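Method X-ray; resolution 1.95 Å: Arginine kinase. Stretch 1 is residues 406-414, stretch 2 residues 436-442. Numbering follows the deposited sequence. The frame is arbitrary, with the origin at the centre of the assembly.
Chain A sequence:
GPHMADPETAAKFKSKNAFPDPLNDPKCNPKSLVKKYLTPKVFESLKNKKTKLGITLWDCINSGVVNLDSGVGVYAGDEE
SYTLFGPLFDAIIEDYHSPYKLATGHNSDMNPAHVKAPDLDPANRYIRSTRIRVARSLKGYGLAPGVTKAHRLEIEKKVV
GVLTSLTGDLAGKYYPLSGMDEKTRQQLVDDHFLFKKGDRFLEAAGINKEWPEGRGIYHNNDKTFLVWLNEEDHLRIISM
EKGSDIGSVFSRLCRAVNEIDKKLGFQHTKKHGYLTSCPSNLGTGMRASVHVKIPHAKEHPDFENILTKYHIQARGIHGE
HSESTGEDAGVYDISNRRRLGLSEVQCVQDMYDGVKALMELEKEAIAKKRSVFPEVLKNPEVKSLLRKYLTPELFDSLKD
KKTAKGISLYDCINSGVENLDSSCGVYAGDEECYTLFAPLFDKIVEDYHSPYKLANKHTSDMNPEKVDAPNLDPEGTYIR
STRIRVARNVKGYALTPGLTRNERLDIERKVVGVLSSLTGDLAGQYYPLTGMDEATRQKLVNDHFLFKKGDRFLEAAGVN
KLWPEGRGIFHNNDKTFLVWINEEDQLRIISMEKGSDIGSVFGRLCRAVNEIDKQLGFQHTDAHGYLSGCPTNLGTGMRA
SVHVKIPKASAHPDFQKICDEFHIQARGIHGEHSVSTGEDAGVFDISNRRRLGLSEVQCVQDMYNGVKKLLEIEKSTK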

ATOM      1  N   GLY A 406      -0.556  -2.948 -21.688  1.00 23.18           N
ATOM      2  CA  GLY A 406      -1.640  -1.982 -21.582  1.00 22.11           C
ATOM      3  C   GLY A 406      -1.229  -0.516 -21.514  1.00 24.23           C
ATOM      4  O   GLY A 406      -2.046   0.349 -21.171  1.00 23.67           O
ATOM      5  N   ILE A 407       0.026  -0.227 -21.850  1.00 27.25           N
ATOM      6  CA  ILE A 407       0.533   1.142 -21.765  1.00 26.01           C
ATOM      7  C   ILE A 407       0.175   1.956 -23.012  1.00 25.02           C
ATOM      8  O   ILE A 407       0.467   1.539 -24.134  1.00 23.84           O
ATOM      9  CB  ILE A 407       2.068   1.178 -21.550  1.00 23.42           C
ATOM     10  CG1 ILE A 407       2.488   0.192 -20.458  1.00 17.94           C
ATOM     11  CG2 ILE A 407       2.525   2.591 -21.187  1.00 22.94           C
ATOM     12  CD1 ILE A 407       1.878   0.496 -19.079  1.00 18.03           C
ATOM     13  N   SER A 408      -0.448   3.118 -22.818  1.00 24.24           N
ATOM     14  CA  SER A 408      -0.764   3.992 -23.946  1.00 26.89           C
ATOM     15  C   SER A 408       0.271   5.103 -24.091  1.00 28.07           C
ATOM     16  O   SER A 408       1.118   5.300 -23.217  1.00 24.94           O
ATOM     17  CB  SER A 408      -2.147   4.616 -23.783  1.00 25.54           C
ATOM     18  OG  SER A 408      -2.132   5.601 -22.765  1.00 24.40           O
ATOM     19  N   LEU A 409       0.205   5.823 -25.205  1.00 18.53           N
ATOM     20  CA  LEU A 409       1.040   7.007 -25.390  1.00 21.15           C
ATOM     21  C   LEU A 409       0.762   8.014 -24.286  1.00 19.36           C
ATOM     22  O   LEU A 409       1.684   8.632 -23.745  1.00 19.57           O
ATOM     23  CB  LEU A 409       0.765   7.663 -26.741  1.00 24.22           C
ATOM     24  CG  LEU A 409       1.550   8.949 -26.995  1.00 27.44           C
ATOM     25  CD1 LEU A 409       3.014   8.628 -27.209  1.00 22.90           C
ATOM     26  CD2 LEU A 409       0.997   9.722 -28.188  1.00 32.29           C
ATOM     27  N   TYR A 410      -0.515   8.188 -23.955  1.00 18.35           N
ATOM     28  CA  TYR A 410      -0.884   9.188 -22.962  1.00 17.49           C
ATOM     29  C   TYR A 410      -0.353   8.810 -21.585  1.00 16.48           C
ATOM     30  O   TYR A 410       0.023   9.690 -20.808  1.00 18.41           O
ATOM     31  CB  TYR A 410      -2.398   9.419 -22.915  1.00 20.82           C
ATOM     32  CG  TYR A 410      -2.752  10.881 -22.726  1.00 22.11           C
ATOM     33  CD1 TYR A 410      -2.364  11.567 -21.578  1.00 23.21           C
ATOM     34  CD2 TYR A 410      -3.464  11.572 -23.694  1.00 24.44           C
ATOM     35  CE1 TYR A 410      -2.675  12.905 -21.402  1.00 25.82           C
ATOM     36  CE2 TYR A 410      -3.786  12.910 -23.529  1.00 26.16           C
ATOM     37  CZ  TYR A 410      -3.388  13.569 -22.384  1.00 26.59           C
ATOM     38  OH  TYR A 410      -3.705  14.898 -22.216  1.00 26.78           O
ATOM     39  N   ASP A 411      -0.320   7.510 -21.284  1.00 15.82           N
ATOM     40  CA  ASP A 411       0.350   7.038 -20.074  1.00 20.81           C
ATOM     41  C   ASP A 411       1.784   7.568 -20.041  1.00 19.99           C
ATOM     42  O   ASP A 411       2.247   8.087 -19.021  1.00 18.28           O
ATOM     43  CB  ASP A 411       0.380   5.502 -20.017  1.00 18.20           C
ATOM     44  CG  ASP A 411      -0.976   4.900 -19.711  1.00 21.37           C
ATOM     45  OD1 ASP A 411      -1.792   5.588 -19.065  1.00 22.47           O
ATOM     46  OD2 ASP A 411      -1.217   3.739 -20.110  1.00 19.22           O
ATOM     47  N   CYS A 412       2.477   7.443 -21.170  1.00 19.93           N
ATOM     48  CA  CYS A 412       3.890   7.817 -21.244  1.00 15.31           C
ATOM     49  C   CYS A 412       4.128   9.314 -21.100  1.00 15.76           C
ATOM     50  O   CYS A 412       5.121   9.733 -20.509  1.00 15.90           O
ATOM     51  CB  CYS A 412       4.500   7.334 -22.559  1.00 13.52           C
ATOM     52  SG  CYS A 412       4.647   5.544 -22.667  1.00 19.46           S
ATOM     53  N   ILE A 413       3.215  10.121 -21.635  1.00 12.60           N
ATOM     54  CA  ILE A 413       3.421  11.565 -21.662  1.00 15.48           C
ATOM     55  C   ILE A 413       2.741  12.278 -20.496  1.00 18.06           C
ATOM     56  O   ILE A 413       2.926  13.483 -20.303  1.00 17.65           O
ATOM     57  CB  ILE A 413       2.924  12.168 -22.991  1.00 21.21           C
ATOM     58  CG1 ILE A 413       1.391  12.213 -23.009  1.00 24.19           C
ATOM     59  CG2 ILE A 413       3.469  11.366 -24.177  1.00 18.26           C
ATOM     60  CD1 ILE A 413       0.820  12.960 -24.191  1.00 25.61           C
ATOM     61  N   ASN A 414       1.972  11.532 -19.707  1.00 20.69           N
ATOM     62  CA  ASN A 414       1.137  12.130 -18.661  1.00 20.01           C
ATOM     63  C   ASN A 414       1.868  13.083 -17.711  1.00 19.94           C
ATOM     64  O   ASN A 414       1.385  14.181 -17.435  1.00 20.27           O
ATOM     65  CB  ASN A 414       0.379  11.052 -17.872  1.00 20.92           C
ATOM     66  CG  ASN A 414      -0.689  11.642 -16.968  1.00 24.59           C
ATOM     67  OD1 ASN A 414      -1.711  12.143 -17.447  1.00 24.14           O
ATOM     68  ND2 ASN A 414      -0.455  11.598 -15.656  1.00 21.55           N
TER
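Stretch 2, residues 436-442: LFAPLFD

Stretch 2 lies beside the start of a helix in stretch 1 and runs almost the same way. Residues 406-408 approach as a loop, and the chain turns helical from Leu409 through Asn414; in stretch 2, Phe437 breaks from helical geometry (phi/psi -109/28) between the helical Leu436 and a new helix that begins at Ala438. The two helix axes, 409-414 and 438-442, are inclined by 20°, near parallel, and come no closer than 11.8 Å, a spacing wide enough to be filled by side chains. The backbones are nearest where both helices begin, with Leu409 CA 6.9 Å from Phe437 CA.

Each helix start is organised within its own stretch. Ser408, at the N-cap, takes up chi1 p and accepts a hydrogen bond at OG from Asp411 N (3.0 Å), while Ser408 N donates to Asp411 OD2 (2.9 Å). This reciprocal pair suits serine and aspartate, whose short polar side chains can satisfy amides that the first turn leaves without backbone partners. Phe437 is also at an N-cap position, but its side chain is free to face stretch 1; Phe437 O accepts from Leu440 N (2.9 Å) and Phe441 N (3.0 Å).

No hydrogen bond joins the stretches, and the aromatic contacts centre on Phe437, whose CA-to-CB bond points toward stretch 1. Its flat ring fits against the backbone entering the helix: Phe437 CZ lies 3.3 Å from Leu409 N and 3.6 Å from Ser408 C, while Ile407 O meets the ring edge, 3.6 Å from Phe437 CZ. Leu409 covers one face, its CB 4.3 Å from the Phe437 ring centroid in a CH-pi contact and 3.9 Å from Phe437 CE1.

One turn on, Cys412 also points toward stretch 2, and its compact, polarisable sulfur reaches two rings. Cys412 SG is 4.1 Å from Phe437 CD2, approaching that ring obliquely, and 3.9 Å from Phe441 CZ, at the edge of the second ring. The CA-to-CB bond of Phe441 points sideways, but the long side chain brings its ring tip nearer to the sulfur.

Aliphatic packing completes the contact. Leu440, directed toward stretch 1, places CD2 4.1 Å from Leu409 CD1 and 3.9 Å from Ile413 CG2, so a single methyl touches residues one turn apart on the helix. Branched, apolar side chains suit this buried site. Together the two stretches bury 287 Å², counting both sides.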

ATOM      1  N   LEU A 436       7.129   0.789 -29.736  1.00 18.52           N
ATOM      2  CA  LEU A 436       5.791   1.119 -30.210  1.00 19.19           C
ATOM      3  C   LEU A 436       5.600   2.623 -30.340  1.00 18.54           C
ATOM      4  O   LEU A 436       4.948   3.089 -31.272  1.00 17.94           O
ATOM      5  CB  LEU A 436       4.723   0.524 -29.287  1.00 19.89           C
ATOM      6  CG  LEU A 436       3.263   0.731 -29.693  1.00 22.51           C
ATOM      7  CD1 LEU A 436       3.054   0.328 -31.136  1.00 25.01           C
ATOM      8  CD2 LEU A 436       2.334  -0.071 -28.793  1.00 19.23           C
ATOM      9  N   PHE A 437       6.184   3.388 -29.421  1.00 14.89           N
ATOM     10  CA  PHE A 437       6.083   4.841 -29.501  1.00 12.25           C
ATOM     11  C   PHE A 437       7.423   5.469 -29.893  1.00 14.57           C
ATOM     12  O   PHE A 437       7.704   6.618 -29.561  1.00 15.92           O
ATOM     13  CB  PHE A 437       5.552   5.417 -28.182  1.00 12.51           C
ATOM     14  CG  PHE A 437       4.293   4.743 -27.694  1.00 17.19           C
ATOM     15  CD1 PHE A 437       3.132   4.784 -28.454  1.00 19.80           C
ATOM     16  CD2 PHE A 437       4.273   4.068 -26.477  1.00 17.07           C
ATOM     17  CE1 PHE A 437       1.966   4.161 -28.013  1.00 20.90           C
ATOM     18  CE2 PHE A 437       3.121   3.442 -26.026  1.00 18.08           C
ATOM     19  CZ  PHE A 437       1.962   3.486 -26.796  1.00 19.46           C
ATOM     20  N   ALA A 438       8.231   4.707 -30.624  1.00 16.07           N
ATOM     21  CA  ALA A 438       9.525   5.178 -31.130  1.00 16.72           C
ATOM     22  C   ALA A 438       9.521   6.549 -31.821  1.00 18.02           C
ATOM     23  O   ALA A 438      10.447   7.336 -31.595  1.00 17.99           O
ATOM     24  CB  ALA A 438      10.185   4.122 -32.036  1.00 19.26           C
ATOM     25  N   PRO A 439       8.506   6.840 -32.675  1.00 16.19           N
ATOM     26  CA  PRO A 439       8.513   8.166 -33.302  1.00 18.87           C
ATOM     27  C   PRO A 439       8.609   9.303 -32.289  1.00 19.76           C
ATOM     28  O   PRO A 439       9.112  10.375 -32.641  1.00 20.55           O
ATOM     29  CB  PRO A 439       7.172   8.207 -34.035  1.00 18.52           C
ATOM     30  CG  PRO A 439       6.946   6.795 -34.431  1.00 20.76           C
ATOM     31  CD  PRO A 439       7.451   5.983 -33.254  1.00 18.89           C
ATOM     32  N   LEU A 440       8.160   9.076 -31.055  1.00 19.25           N
ATOM     33  CA  LEU A 440       8.343  10.067 -29.996  1.00 20.21           C
ATOM     34  C   LEU A 440       9.612   9.818 -29.179  1.00 21.79           C
ATOM     35  O   LEU A 440      10.415  10.734 -28.969  1.00 19.35           O
ATOM     36  CB  LEU A 440       7.133  10.110 -29.054  1.00 19.05           C
ATOM     37  CG  LEU A 440       7.325  11.127 -27.923  1.00 17.90           C
ATOM     38  CD1 LEU A 440       7.466  12.514 -28.521  1.00 19.23           C
ATOM     39  CD2 LEU A 440       6.206  11.101 -26.889  1.00 16.52           C
ATOM     40  N   PHE A 441       9.781   8.581 -28.709  1.00 17.62           N
ATOM     41  CA  PHE A 441      10.904   8.235 -27.839  1.00 18.09           C
ATOM     42  C   PHE A 441      12.276   8.406 -28.502  1.00 20.00           C
ATOM     43  O   PHE A 441      13.223   8.846 -27.845  1.00 18.73           O
ATOM     44  CB  PHE A 441      10.755   6.808 -27.292  1.00 14.03           C
ATOM     45  CG  PHE A 441       9.870   6.706 -26.074  1.00 19.39           C
ATOM     46  CD1 PHE A 441       8.508   6.460 -26.205  1.00 20.03           C
ATOM     47  CD2 PHE A 441      10.409   6.838 -24.794  1.00 19.11           C
ATOM     48  CE1 PHE A 441       7.690   6.363 -25.091  1.00 20.46           C
ATOM     49  CE2 PHE A 441       9.604   6.741 -23.674  1.00 20.15           C
ATOM     50  CZ  PHE A 441       8.237   6.499 -23.823  1.00 19.93           C
ATOM     51  N   ASP A 442      12.393   8.061 -29.786  1.00 19.01           N
ATOM     52  CA  ASP A 442      13.678   8.197 -30.486  1.00 18.60           C
ATOM     53  C   ASP A 442      14.168   9.635 -30.440  1.00 18.60           C
ATOM     54  O   ASP A 442      15.347   9.899 -30.201  1.00 18.44           O
ATOM     55  CB  ASP A 442      13.563   7.775 -31.950  1.00 17.96           C
ATOM     56  CG  ASP A 442      13.386   6.287 -32.122  1.00 20.84           C
ATOM     57  OD1 ASP A 442      13.449   5.556 -31.112  1.00 21.37           O
ATOM     58  OD2 ASP A 442      13.197   5.855 -33.280  1.00 18.87           O
TER